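Local coordinates for HpcH/HpaI aldolase/citrate lyase family protein (PDB 4MF4), which is of unassigned function but belongs to the HpcH/HpaI aldolase/citrate lyase family, with a closed eight-stranded TIM-barrel fold and six chains in its assembly, at residues A[15-18]-A[19-23]; A[89-92]-A[93-97]; A[115-118]-A[119-123]; A[167-170]-A[171-175]. One frame throughout, in Å; residues are numbered along the deposited sequence.

Contact 1. Residues A[15-18]-A[19-23]; sequences SLKQ and RLRDG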
ATOM      1  N   SER A  15      -6.342 -13.128  28.166  1.00 21.30           N
ATOM      2  CA  SER A  15      -7.555 -13.377  28.922  1.00 21.04           C
ATOM      3  C   SER A  15      -8.451 -14.380  28.211  1.00 20.03           C
ATOM      4  O   SER A  15      -9.306 -15.014  28.853  1.00 19.74           O
ATOM      5  CB  SER A  15      -8.320 -12.066  29.159  1.00 22.91           C
ATOM      6  OG  SER A  15      -8.921 -11.564  27.974  1.00 22.52           O
ATOM      7  N   LEU A  16      -8.276 -14.512  26.890  1.00 18.59           N
ATOM      8  CA  LEU A  16      -9.048 -15.472  26.115  1.00 19.24           C
ATOM      9  C   LEU A  16      -8.603 -16.884  26.452  1.00 18.47           C
ATOM     10  O   LEU A  16      -9.444 -17.783  26.633  1.00 18.15           O
ATOM     11  CB  LEU A  16      -8.937 -15.222  24.608  1.00 20.00           C
ATOM     12  CG  LEU A  16      -9.896 -16.044  23.760  1.00 20.46           C
ATOM     13  CD1 LEU A  16     -11.338 -15.656  24.039  1.00 21.80           C
ATOM     14  CD2 LEU A  16      -9.598 -15.901  22.271  1.00 20.18           C
ATOM     15  N   LYS A  17      -7.293 -17.091  26.551  1.00 18.11           N
ATOM     16  CA  LYS A  17      -6.758 -18.384  26.965  1.00 18.41           C
ATOM     17  C   LYS A  17      -7.240 -18.755  28.367  1.00 19.80           C
ATOM     18  O   LYS A  17      -7.624 -19.905  28.617  1.00 17.74           O
ATOM     19  CB  LYS A  17      -5.230 -18.394  26.971  1.00 18.11           C
ATOM     20  CG  LYS A  17      -4.630 -19.773  27.103  1.00 18.18           C
ATOM     21  CD  LYS A  17      -3.096 -19.729  27.237  1.00 19.38           C
ATOM     22  CE  LYS A  17      -2.487 -21.140  27.351  1.00 20.50           C
ATOM     23  NZ  LYS A  17      -0.994 -21.156  27.181  1.00 21.22           N
ATOM     24  N   GLN A  18      -7.174 -17.775  29.275  1.00 21.55           N
ATOM     25  CA  GLN A  18      -7.497 -18.028  30.669  1.00 24.02           C
ATOM     26  C   GLN A  18      -8.977 -18.425  30.782  1.00 23.07           C
ATOM     27  O   GLN A  18      -9.322 -19.417  31.435  1.00 22.85           O
ATOM     28  CB  GLN A  18      -7.125 -16.807  31.512  1.00 28.15           C
ATOM     29  CG  GLN A  18      -7.546 -16.866  32.969  1.00 33.99           C
ATOM     30  CD  GLN A  18      -8.929 -16.260  33.174  1.00 40.15           C
ATOM     31  OE1 GLN A  18      -9.153 -15.072  32.886  1.00 49.01           O
ATOM     32  NE2 GLN A  18      -9.867 -17.069  33.654  1.00 43.34           N
ATOM     33  N   ARG A  19      -9.848 -17.646  30.148  0.50 22.50           N
ATOM     34  CA  ARG A  19     -11.275 -17.971  30.133  0.50 22.06           C
ATOM     35  C   ARG A  19     -11.559 -19.317  29.464  0.50 22.51           C
ATOM     36  O   ARG A  19     -12.335 -20.111  30.004  0.50 22.93           O
ATOM     37  CB  ARG A  19     -12.082 -16.856  29.482  0.50 21.47           C
ATOM     38  CG  ARG A  19     -12.199 -15.610  30.354  0.50 20.97           C
ATOM     39  CD  ARG A  19     -12.831 -14.458  29.587  0.50 20.48           C
ATOM     40  NE  ARG A  19     -11.878 -13.708  28.786  0.50 19.40           N
ATOM     41  CZ  ARG A  19     -12.235 -12.817  27.872  0.50 19.12           C
ATOM     42  NH1 ARG A  19     -13.513 -12.616  27.633  0.50 19.38           N
ATOM     43  NH2 ARG A  19     -11.330 -12.162  27.175  0.50 18.04           N
ATOM     44  N   LEU A  20     -10.923 -19.591  28.322  1.00 22.43           N
ATOM     45  CA  LEU A  20     -11.097 -20.901  27.633  1.00 22.02           C
ATOM     46  C   LEU A  20     -10.763 -22.108  28.519  1.00 24.83           C
ATOM     47  O   LEU A  20     -11.498 -23.104  28.502  1.00 24.81           O
ATOM     48  CB  LEU A  20     -10.258 -21.015  26.369  1.00 21.60           C
ATOM     49  CG  LEU A  20     -10.723 -20.268  25.114  1.00 20.98           C
ATOM     50  CD1 LEU A  20      -9.586 -20.378  24.138  1.00 21.38           C
ATOM     51  CD2 LEU A  20     -12.013 -20.814  24.520  1.00 22.26           C
ATOM     52  N   ARG A  21      -9.650 -22.022  29.252  1.00 25.99           N
ATOM     53  CA  ARG A  21      -9.184 -23.114  30.118  1.00 30.19           C
ATOM     54  C   ARG A  21      -9.927 -23.168  31.452  1.00 30.19           C
ATOM     55  O   ARG A  21     -10.054 -24.244  32.011  1.00 26.22           O
ATOM     56  CB  ARG A  21      -7.684 -22.977  30.463  1.00 32.67           C
ATOM     57  CG  ARG A  21      -6.690 -23.270  29.340  1.00 36.06           C
ATOM     58  CD  ARG A  21      -5.289 -23.215  29.944  1.00 40.08           C
ATOM     59  NE  ARG A  21      -4.182 -23.437  29.017  1.00 41.63           N
ATOM     60  CZ  ARG A  21      -3.817 -24.619  28.506  1.00 48.08           C
ATOM     61  NH1 ARG A  21      -4.491 -25.738  28.795  1.00 51.55           N
ATOM     62  NH2 ARG A  21      -2.766 -24.684  27.670  1.00 44.05           N
ATOM     63  N   ASP A  22     -10.349 -22.017  31.982  1.00 32.00           N
ATOM     64  CA  ASP A  22     -10.809 -21.925  33.394  1.00 35.94           C
ATOM     65  C   ASP A  22     -12.298 -21.693  33.590  1.00 37.06           C
ATOM     66  O   ASP A  22     -12.824 -22.062  34.627  1.00 40.31           O
ATOM     67  CB  ASP A  22     -10.091 -20.803  34.163  1.00 37.24           C
ATOM     68  CG  ASP A  22      -8.584 -21.044  34.321  1.00 40.09           C
ATOM     69  OD1 ASP A  22      -8.141 -22.215  34.282  1.00 38.38           O
ATOM     70  OD2 ASP A  22      -7.834 -20.048  34.481  1.00 43.52           O
ATOM     71  N   GLY A  23     -12.962 -21.054  32.630  1.00 34.92           N
ATOM     72  CA  GLY A  23     -14.353 -20.660  32.796  1.00 34.38           C
ATOM     73  C   GLY A  23     -15.272 -21.674  32.162  1.00 34.33           C
ATOM     74  O   GLY A  23     -14.800 -22.583  31.476  1.00 33.56           O
TER

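Contact 2. Residues A[89-92]-A[93-97]; sequences EPWL and VKRAL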
ATOM      1  N   GLU A  89       2.695 -24.111   8.496  1.00 21.96           N
ATOM      2  CA  GLU A  89       4.065 -23.969   8.039  1.00 22.09           C
ATOM      3  C   GLU A  89       4.801 -23.121   9.066  1.00 19.75           C
ATOM      4  O   GLU A  89       4.314 -22.069   9.447  1.00 17.42           O
ATOM      5  CB  GLU A  89       4.140 -23.246   6.689  1.00 26.01           C
ATOM      6  CG  GLU A  89       3.356 -23.866   5.512  1.00 29.06           C
ATOM      7  CD  GLU A  89       3.882 -25.214   5.050  1.00 32.35           C
ATOM      8  OE1 GLU A  89       5.023 -25.607   5.396  1.00 34.62           O
ATOM      9  OE2 GLU A  89       3.127 -25.907   4.333  1.00 37.96           O
ATOM     10  N   PRO A  90       5.986 -23.558   9.496  1.00 18.73           N
ATOM     11  CA  PRO A  90       6.735 -22.786  10.478  1.00 17.60           C
ATOM     12  C   PRO A  90       6.811 -21.263  10.173  1.00 17.26           C
ATOM     13  O   PRO A  90       6.567 -20.418  11.057  1.00 14.18           O
ATOM     14  CB  PRO A  90       8.136 -23.426  10.448  1.00 18.78           C
ATOM     15  CG  PRO A  90       7.937 -24.828   9.954  1.00 19.01           C
ATOM     16  CD  PRO A  90       6.661 -24.828   9.126  1.00 19.59           C
ATOM     17  N   TRP A  91       7.130 -20.903   8.926  1.00 16.82           N
ATOM     18  CA  TRP A  91       7.330 -19.480   8.608  1.00 15.94           C
ATOM     19  C   TRP A  91       6.068 -18.626   8.750  1.00 15.35           C
ATOM     20  O   TRP A  91       6.134 -17.477   9.196  1.00 14.61           O
ATOM     21  CB  TRP A  91       7.986 -19.310   7.224  1.00 15.86           C
ATOM     22  CG  TRP A  91       7.077 -19.326   6.028  1.00 15.35           C
ATOM     23  CD1 TRP A  91       6.696 -20.426   5.310  1.00 16.56           C
ATOM     24  CD2 TRP A  91       6.531 -18.194   5.318  1.00 15.69           C
ATOM     25  NE1 TRP A  91       5.895 -20.057   4.230  1.00 16.18           N
ATOM     26  CE2 TRP A  91       5.771 -18.697   4.222  1.00 15.70           C
ATOM     27  CE3 TRP A  91       6.588 -16.822   5.504  1.00 15.61           C
ATOM     28  CZ2 TRP A  91       5.147 -17.864   3.303  1.00 16.00           C
ATOM     29  CZ3 TRP A  91       5.940 -15.994   4.606  1.00 15.32           C
ATOM     30  CH2 TRP A  91       5.220 -16.517   3.528  1.00 15.96           C
ATOM     31  N   LEU A  92       4.911 -19.181   8.393  1.00 16.49           N
ATOM     32  CA  LEU A  92       3.617 -18.496   8.573  1.00 15.98           C
ATOM     33  C   LEU A  92       3.230 -18.311  10.052  1.00 15.82           C
ATOM     34  O   LEU A  92       2.709 -17.278  10.453  1.00 14.85           O
ATOM     35  CB  LEU A  92       2.533 -19.302   7.861  1.00 16.83           C
ATOM     36  CG  LEU A  92       2.645 -19.286   6.344  1.00 17.96           C
ATOM     37  CD1 LEU A  92       1.771 -20.339   5.676  1.00 18.46           C
ATOM     38  CD2 LEU A  92       2.313 -17.878   5.810  1.00 19.00           C
ATOM     39  N   VAL A  93       3.501 -19.313  10.861  1.00 15.95           N
ATOM     40  CA  VAL A  93       3.207 -19.267  12.303  1.00 16.18           C
ATOM     41  C   VAL A  93       4.099 -18.251  13.002  1.00 16.70           C
ATOM     42  O   VAL A  93       3.633 -17.517  13.836  1.00 17.88           O
ATOM     43  CB  VAL A  93       3.354 -20.658  12.947  1.00 16.53           C
ATOM     44  CG1 VAL A  93       3.329 -20.636  14.478  1.00 16.94           C
ATOM     45  CG2 VAL A  93       2.278 -21.585  12.414  1.00 16.45           C
ATOM     46  N   LYS A  94       5.386 -18.252  12.653  1.00 17.31           N
ATOM     47  CA  LYS A  94       6.353 -17.282  13.084  1.00 18.61           C
ATOM     48  C   LYS A  94       5.871 -15.858  12.776  1.00 16.71           C
ATOM     49  O   LYS A  94       5.894 -15.001  13.648  1.00 15.87           O
ATOM     50  CB  LYS A  94       7.638 -17.580  12.308  1.00 21.08           C
ATOM     51  CG  LYS A  94       8.907 -17.040  12.850  1.00 23.75           C
ATOM     52  CD  LYS A  94      10.079 -17.659  12.087  1.00 25.74           C
ATOM     53  CE  LYS A  94      10.318 -19.098  12.456  1.00 26.27           C
ATOM     54  NZ  LYS A  94      11.195 -19.725  11.423  1.00 28.21           N
ATOM     55  N   ARG A  95       5.448 -15.609  11.541  1.00 15.60           N
ATOM     56  CA  ARG A  95       4.914 -14.275  11.163  1.00 15.90           C
ATOM     57  C   ARG A  95       3.755 -13.821  12.098  1.00 15.07           C
ATOM     58  O   ARG A  95       3.732 -12.701  12.593  1.00 14.59           O
ATOM     59  CB  ARG A  95       4.445 -14.253   9.716  1.00 16.39           C
ATOM     60  CG  ARG A  95       5.535 -14.244   8.644  1.00 16.90           C
ATOM     61  CD  ARG A  95       6.426 -13.041   8.685  1.00 16.69           C
ATOM     62  NE  ARG A  95       7.319 -12.985   7.507  1.00 16.72           N
ATOM     63  CZ  ARG A  95       6.979 -12.576   6.288  1.00 16.87           C
ATOM     64  NH1 ARG A  95       5.718 -12.228   5.990  1.00 18.03           N
ATOM     65  NH2 ARG A  95       7.901 -12.544   5.331  1.00 16.91           N
ATOM     66  N   ALA A  96       2.804 -14.703  12.341  1.00 14.46           N
ATOM     67  CA  ALA A  96       1.642 -14.325  13.153  1.00 14.68           C
ATOM     68  C   ALA A  96       2.048 -14.080  14.617  1.00 14.19           C
ATOM     69  O   ALA A  96       1.672 -13.086  15.203  1.00 14.42           O
ATOM     70  CB  ALA A  96       0.583 -15.394  13.072  1.00 15.14           C
ATOM     71  N   LEU A  97       2.854 -14.956  15.181  1.00 14.51           N
ATOM     72  CA  LEU A  97       3.318 -14.767  16.560  1.00 15.31           C
ATOM     73  C   LEU A  97       4.214 -13.547  16.696  1.00 15.71           C
ATOM     74  O   LEU A  97       4.063 -12.747  17.649  1.00 15.32           O
ATOM     75  CB  LEU A  97       4.072 -16.004  17.072  1.00 15.69           C
ATOM     76  CG  LEU A  97       3.213 -17.265  17.282  1.00 16.12           C
ATOM     77  CD1 LEU A  97       4.134 -18.363  17.745  1.00 16.34           C
ATOM     78  CD2 LEU A  97       2.061 -17.096  18.243  1.00 16.60           C
TER

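Contact 3. Residues A[115-118]-A[119-123]; sequences AAHA and VRLTR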
ATOM      1  N   ALA A 115      -1.930 -31.840  15.578  1.00 16.66           N
ATOM      2  CA  ALA A 115      -2.229 -30.949  16.708  1.00 16.38           C
ATOM      3  C   ALA A 115      -0.972 -30.688  17.540  1.00 16.50           C
ATOM      4  O   ALA A 115      -0.653 -29.533  17.857  1.00 15.82           O
ATOM      5  CB  ALA A 115      -3.323 -31.568  17.586  1.00 16.25           C
ATOM      6  N   ALA A 116      -0.251 -31.761  17.872  1.00 16.41           N
ATOM      7  CA  ALA A 116       1.034 -31.640  18.589  1.00 16.49           C
ATOM      8  C   ALA A 116       2.056 -30.777  17.816  1.00 16.64           C
ATOM      9  O   ALA A 116       2.750 -29.981  18.407  1.00 17.73           O
ATOM     10  CB  ALA A 116       1.629 -33.023  18.848  1.00 16.60           C
ATOM     11  N   HIS A 117       2.147 -30.953  16.512  1.00 16.70           N
ATOM     12  CA  HIS A 117       3.074 -30.142  15.676  1.00 17.78           C
ATOM     13  C   HIS A 117       2.674 -28.652  15.726  1.00 16.76           C
ATOM     14  O   HIS A 117       3.493 -27.790  15.930  1.00 16.93           O
ATOM     15  CB  HIS A 117       3.118 -30.680  14.248  1.00 18.98           C
ATOM     16  CG  HIS A 117       4.063 -29.927  13.360  1.00 19.84           C
ATOM     17  ND1 HIS A 117       3.654 -29.239  12.242  1.00 20.65           N
ATOM     18  CD2 HIS A 117       5.391 -29.703  13.468  1.00 20.34           C
ATOM     19  CE1 HIS A 117       4.697 -28.665  11.665  1.00 20.60           C
ATOM     20  NE2 HIS A 117       5.761 -28.916  12.401  1.00 19.46           N
ATOM     21  N   ALA A 118       1.389 -28.374  15.641  1.00 16.86           N
ATOM     22  CA  ALA A 118       0.846 -27.032  15.683  1.00 16.46           C
ATOM     23  C   ALA A 118       1.240 -26.366  16.982  1.00 16.58           C
ATOM     24  O   ALA A 118       1.777 -25.260  16.984  1.00 16.88           O
ATOM     25  CB  ALA A 118      -0.679 -27.085  15.525  1.00 16.74           C
ATOM     26  N   VAL A 119       1.100 -27.092  18.079  1.00 16.76           N
ATOM     27  CA  VAL A 119       1.537 -26.598  19.385  1.00 16.78           C
ATOM     28  C   VAL A 119       3.026 -26.324  19.456  1.00 18.17           C
ATOM     29  O   VAL A 119       3.404 -25.273  19.935  1.00 18.91           O
ATOM     30  CB  VAL A 119       1.148 -27.558  20.556  1.00 16.28           C
ATOM     31  CG1 VAL A 119       1.757 -27.105  21.893  1.00 16.03           C
ATOM     32  CG2 VAL A 119      -0.361 -27.620  20.711  1.00 15.86           C
ATOM     33  N   ARG A 120       3.856 -27.267  19.013  1.00 19.68           N
ATOM     34  CA  ARG A 120       5.313 -27.107  19.015  1.00 20.35           C
ATOM     35  C   ARG A 120       5.746 -25.841  18.309  1.00 18.67           C
ATOM     36  O   ARG A 120       6.676 -25.173  18.733  1.00 18.80           O
ATOM     37  CB  ARG A 120       6.008 -28.289  18.298  1.00 22.34           C
ATOM     38  CG  ARG A 120       5.946 -29.631  19.021  1.00 24.67           C
ATOM     39  CD  ARG A 120       6.625 -30.722  18.184  1.00 26.72           C
ATOM     40  NE  ARG A 120       8.063 -30.451  18.105  1.00 28.16           N
ATOM     41  CZ  ARG A 120       8.941 -31.092  17.339  1.00 31.34           C
ATOM     42  NH1 ARG A 120       8.549 -32.056  16.515  1.00 31.74           N
ATOM     43  NH2 ARG A 120      10.234 -30.745  17.386  1.00 31.30           N
ATOM     44  N   LEU A 121       5.091 -25.538  17.199  1.00 18.34           N
ATOM     45  CA  LEU A 121       5.413 -24.377  16.392  1.00 18.18           C
ATOM     46  C   LEU A 121       5.155 -23.100  17.152  1.00 17.35           C
ATOM     47  O   LEU A 121       5.773 -22.090  16.837  1.00 18.99           O
ATOM     48  CB  LEU A 121       4.658 -24.341  15.070  1.00 17.99           C
ATOM     49  CG  LEU A 121       4.974 -25.393  14.010  1.00 18.37           C
ATOM     50  CD1 LEU A 121       4.041 -25.123  12.836  1.00 19.29           C
ATOM     51  CD2 LEU A 121       6.415 -25.402  13.519  1.00 19.12           C
ATOM     52  N   THR A 122       4.320 -23.142  18.178  1.00 16.84           N
ATOM     53  CA  THR A 122       4.034 -21.955  19.005  1.00 16.17           C
ATOM     54  C   THR A 122       4.828 -21.795  20.296  1.00 17.01           C
ATOM     55  O   THR A 122       4.659 -20.771  20.991  1.00 15.34           O
ATOM     56  CB  THR A 122       2.526 -21.850  19.375  1.00 16.22           C
ATOM     57  OG1 THR A 122       2.192 -22.790  20.413  1.00 16.28           O
ATOM     58  CG2 THR A 122       1.675 -22.050  18.166  1.00 16.30           C
ATOM     59  N   ARG A 123       5.728 -22.748  20.584  1.00 17.61           N
ATOM     60  CA  ARG A 123       6.454 -22.776  21.850  1.00 17.57           C
ATOM     61  C   ARG A 123       7.972 -22.574  21.660  1.00 18.12           C
ATOM     62  O   ARG A 123       8.588 -23.224  20.854  1.00 16.89           O
ATOM     63  CB  ARG A 123       6.235 -24.107  22.575  1.00 18.69           C
ATOM     64  CG  ARG A 123       4.792 -24.400  23.031  1.00 19.32           C
ATOM     65  CD  ARG A 123       4.191 -23.237  23.796  1.00 20.18           C
ATOM     66  NE  ARG A 123       3.045 -23.583  24.629  1.00 19.94           N
ATOM     67  CZ  ARG A 123       1.760 -23.448  24.293  1.00 20.97           C
ATOM     68  NH1 ARG A 123       1.375 -23.003  23.103  1.00 19.09           N
ATOM     69  NH2 ARG A 123       0.824 -23.768  25.181  1.00 21.05           N
TER

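Contact 4. Residues A[167-170]-A[171-175]; sequences SARG and VDEVE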
ATOM      1  N   SER A 167     -12.672 -32.589   9.125  1.00 35.49           N
ATOM      2  CA  SER A 167     -12.580 -33.709   8.245  1.00 32.21           C
ATOM      3  C   SER A 167     -13.097 -34.942   8.939  1.00 32.63           C
ATOM      4  O   SER A 167     -13.177 -34.995  10.170  1.00 31.44           O
ATOM      5  CB  SER A 167     -11.111 -33.923   7.970  1.00 37.03           C
ATOM      6  OG  SER A 167     -10.448 -33.954   9.232  1.00 33.89           O
ATOM      7  N   ALA A 168     -13.345 -35.986   8.174  1.00 31.40           N
ATOM      8  CA  ALA A 168     -13.806 -37.236   8.741  1.00 30.86           C
ATOM      9  C   ALA A 168     -12.727 -37.992   9.544  1.00 32.09           C
ATOM     10  O   ALA A 168     -12.997 -38.665  10.556  1.00 29.63           O
ATOM     11  CB  ALA A 168     -14.310 -38.116   7.629  1.00 31.51           C
ATOM     12  N   ARG A 169     -11.496 -37.926   9.071  1.00 30.59           N
ATOM     13  CA  ARG A 169     -10.397 -38.533   9.814  1.00 29.84           C
ATOM     14  C   ARG A 169     -10.234 -37.773  11.138  1.00 23.29           C
ATOM     15  O   ARG A 169      -9.985 -38.354  12.183  1.00 23.98           O
ATOM     16  CB  ARG A 169      -9.084 -38.469   9.013  1.00 32.15           C
ATOM     17  CG  ARG A 169      -7.859 -38.830   9.852  1.00 34.88           C
ATOM     18  CD  ARG A 169      -6.628 -38.965   8.998  1.00 37.99           C
ATOM     19  NE  ARG A 169      -6.499 -37.864   8.038  1.00 39.34           N
ATOM     20  CZ  ARG A 169      -5.607 -37.839   7.049  1.00 44.03           C
ATOM     21  NH1 ARG A 169      -4.779 -38.869   6.876  1.00 46.01           N
ATOM     22  NH2 ARG A 169      -5.539 -36.791   6.221  1.00 40.72           N
ATOM     23  N   GLY A 170     -10.362 -36.465  11.067  1.00 21.40           N
ATOM     24  CA  GLY A 170     -10.225 -35.619  12.267  1.00 20.82           C
ATOM     25  C   GLY A 170     -11.282 -35.957  13.295  1.00 20.27           C
ATOM     26  O   GLY A 170     -11.004 -36.006  14.487  1.00 18.65           O
ATOM     27  N   VAL A 171     -12.508 -36.191  12.828  1.00 21.05           N
ATOM     28  CA  VAL A 171     -13.572 -36.581  13.738  1.00 23.24           C
ATOM     29  C   VAL A 171     -13.256 -37.932  14.403  1.00 25.15           C
ATOM     30  O   VAL A 171     -13.437 -38.068  15.616  1.00 25.24           O
ATOM     31  CB  VAL A 171     -14.968 -36.583  13.085  1.00 23.93           C
ATOM     32  CG1 VAL A 171     -16.000 -37.026  14.109  1.00 22.95           C
ATOM     33  CG2 VAL A 171     -15.341 -35.176  12.587  1.00 23.61           C
ATOM     34  N   ASP A 172     -12.716 -38.887  13.649  1.00 27.92           N
ATOM     35  CA  ASP A 172     -12.365 -40.195  14.227  1.00 31.92           C
ATOM     36  C   ASP A 172     -11.251 -40.067  15.277  1.00 32.12           C
ATOM     37  O   ASP A 172     -11.192 -40.851  16.217  1.00 33.25           O
ATOM     38  CB  ASP A 172     -11.930 -41.181  13.143  1.00 36.94           C
ATOM     39  CG  ASP A 172     -13.059 -41.547  12.196  1.00 44.32           C
ATOM     40  OD1 ASP A 172     -14.155 -41.948  12.661  1.00 55.11           O
ATOM     41  OD2 ASP A 172     -12.848 -41.441  10.975  1.00 50.73           O
ATOM     42  N   GLU A 173     -10.402 -39.049  15.118  1.00 26.66           N
ATOM     43  CA  GLU A 173      -9.236 -38.850  15.936  1.00 24.57           C
ATOM     44  C   GLU A 173      -9.477 -37.823  17.035  1.00 21.74           C
ATOM     45  O   GLU A 173      -8.562 -37.497  17.770  1.00 19.83           O
ATOM     46  CB  GLU A 173      -8.062 -38.380  15.014  1.00 25.68           C
ATOM     47  CG  GLU A 173      -7.454 -39.459  14.113  1.00 28.61           C
ATOM     48  CD  GLU A 173      -6.563 -40.419  14.906  1.00 31.71           C
ATOM     49  OE1 GLU A 173      -5.522 -40.860  14.399  1.00 36.35           O
ATOM     50  OE2 GLU A 173      -6.863 -40.687  16.069  1.00 31.23           O
ATOM     51  N   VAL A 174     -10.713 -37.345  17.190  1.00 21.38           N
ATOM     52  CA  VAL A 174     -10.971 -36.139  17.967  1.00 18.99           C
ATOM     53  C   VAL A 174     -10.738 -36.274  19.470  1.00 19.27           C
ATOM     54  O   VAL A 174     -10.326 -35.322  20.118  1.00 18.46           O
ATOM     55  CB  VAL A 174     -12.357 -35.550  17.715  1.00 18.99           C
ATOM     56  CG1 VAL A 174     -13.444 -36.419  18.328  1.00 19.04           C
ATOM     57  CG2 VAL A 174     -12.433 -34.134  18.314  1.00 19.81           C
ATOM     58  N   GLU A 175     -10.964 -37.454  20.034  1.00 19.83           N
ATOM     59  CA  GLU A 175     -10.698 -37.629  21.451  1.00 20.66           C
ATOM     60  C   GLU A 175      -9.170 -37.531  21.703  1.00 20.78           C
ATOM     61  O   GLU A 175      -8.741 -36.904  22.648  1.00 21.18           O
ATOM     62  CB  GLU A 175     -11.317 -38.943  21.983  1.00 22.06           C
ATOM     63  CG  GLU A 175     -12.861 -38.982  21.840  1.00 23.23           C
ATOM     64  CD  GLU A 175     -13.376 -39.419  20.458  1.00 24.95           C
ATOM     65  OE1 GLU A 175     -12.565 -39.833  19.578  1.00 26.69           O
ATOM     66  OE2 GLU A 175     -14.623 -39.358  20.222  1.00 25.67           O
TER

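Contact 1. Residues A[15-18]-A[19-23]
S15 and R19, one helical turn apart, carry the polar side of this contact. In one of the two conformers modelled for R19, the side chain folds back along the helix and grips S15 side-on: NE donates to S15 O at 2.9 Å, and NH2 donates to S15 OG at 2.6 Å. The grip is therefore only part of the account of R19. In this conformer the bend at chi3 (-84°) turns the guanidinium back onto this turn, and S15 OG lies at its edge, somewhat tilted from its plane. The same carbonyl takes the backbone bond from R19 N, which reaches it from the face of its plane opposite to NE. S15 OG has a further partner in E80.

The apolar side is slighter: L16 CG stands 4.4 Å from L20 CD1. Both leucines rest on L27, and L16 also on E80 and V82. Helix 15-22 thus lies across the N-terminal ends of barrel strands 27-32 and 80-84, ahead of the first strand of the TIM barrel.

Like charges form a third group. K17 and R21 run side by side in the same direction, with K17 CE in the plane of the R21 guanidinium, at its edge, 3.3 Å from NE. K17 NZ comes to 4.0 Å from R21 NH2, but each charge is engaged elsewhere: the ammonium with the carbonyls of A157 and V159, the guanidinium in a salt bridge to D184.

Q18 and D22 meet by van der Waals contact. Q18 CG touches D22 OD2 at 3.5 Å, and the amide and carboxylate planes are 29° apart.

Contact 2. Residues A[89-92]-A[93-97]
W91 meets R95 with its rim: CZ3 of the indole stands 3.9 Å from R95 CZ, over the centre of the guanidinium, and the two planes are nearly perpendicular (86°). The aromatic rim, not its pi face, is therefore what the guanidinium group receives. The indole sits where it does because W91 CG lies between the backbone N and the carbonyl carbon (chi1 84°). Further back, R95 CG approaches W91 O at 3.3 Å. The polar end of R95 is occupied by S62 of its own chain and by M55 O and D61 of a second subunit, which fix the guanidinium that the indole edge abuts.

L92 works on the indole from another direction. Its CD2 lies 3.7 Å above the ring plane of W91, toward the rim, while L92 O accepts from A96 N at 3.2 Å in the backbone of the next turn. W91 of a third subunit packs against both W91 and L92, so the tryptophan belongs to a subunit interface.

V93 faces the barrel instead. Its CG2 reaches E89 O at 3.6 Å, and V93 N donates to the same oxygen at 3.2 Å with an N-H...O angle of 165°. E89 holds the N-cap position, so this bond belongs to the first turn of the helix. V93 also packs on L104 and F106 of the following strand. The contact is the opening of helix 90-98, the helix of the beta-alpha-beta unit joining strands 80-84 and 103-106 in the TIM barrel.

Contact 3. Residues A[115-118]-A[119-123]
A115 meets V119 through its carbonyl: A115 O accepts from V119 N at 3.0 Å, and V119 CG2 settles 3.4 Å from the same oxygen. At A116 the pattern continues, with R120 N bonded to A116 O at 3.0 Å. The guanidinium of R120 leads away to the carbonyl of D131.

H117 supplies the side-chain contact. With CG anti to the backbone N (chi1 -179°), the imidazole reaches along the helix and presents one face to L121. L121 CG stands 4.1 Å from the ring centroid, 19° off its normal, which meets the geometry of a CH-pi contact. Both methyls lie over the same face, offset toward the CE1-NE2 side: L121 CD2 comes to 3.7 Å from H117 NE2 and L121 CD1 to 3.8 Å from H117 CE1. A hydrogen bond between H117 ND1 and R88 helps fix the ring's rotation.

At A118 the carbonyl oxygen meets T122 CG2 at 3.4 Å. T122 OG1 bonds back to V119 O at 2.8 Å, in the carbonyl plane and on a lone pair, and accepts in turn from R123 NH1.

Around helix 112-121, L121 packs on P90 and V93 of helix 90-98, A118 lies on F106 of strand 103-106, and T122 touches both that strand and V161 of strand 160-165.

Contact 4. Residues A[167-170]-A[171-175]
E173 packs back onto the preceding turn, and its side chain can be followed outward. CB lies 3.4 Å from R169 O and somewhat farther from G170 O. CG, set beside the backbone N, stays against that first carbonyl, and E173 CG also touches R169 CG at 4.3 Å, aliphatic stem to aliphatic stem. At CG the chain bends (chi2 -75°), and the carboxylate leaves the turn: OE2 forms a salt bridge with R176, one turn further on. R169 is likewise drawn elsewhere, its NH2 pairing with E110, so the two opposite charges are not partners although their stems touch.

In the backbone, E173 leaves helical phi/psi after helix 168-172 and holds the N-cap position of helix 174-178. E173 N is shared between R169 O at 3.0 Å and G170 O, both weak bonds with N-H...O angles of 131°. The regular hydrogen bonds lie earlier: V171 N to S167 O, and D172 N to A168 O at 3.1 Å.

The other end of the short helix is closed by S167, an N-cap residue whose OG accepts from G170 N at 3.1 Å. V171 CG2 lies close to S167 O, at 3.2 Å.

The pair of short helices follows barrel strand 160-165 and packs against two helices that follow strand 185-188: V171 touches L193 of helix 190-196, and V171 and V174 both rest on R214 of helix 206-222.

Along the chain the four contacts come in series, each within one continuous stretch, and all lie on helices outside the eight-stranded barrel. Contact 1, on helix 15-22, sits at the N-terminal ends of strands 27-32 and 80-84. Contacts 2 and 3 are the nearest pair, centres 11 Å apart: P90 CG comes to 3.9 Å from L121 CD2, so helices 90-98 and 112-121 pack directly. Contacts 1 and 3 meet where K17 NZ and R123 NH2, of like charge, stand 3.8 Å apart. Contact 4 touches none of the others, with about 8 Å between its nearest atoms and contact 3. Of the four, only contact 2 meets other subunits, bringing this outer layer of helices into the subunit interface.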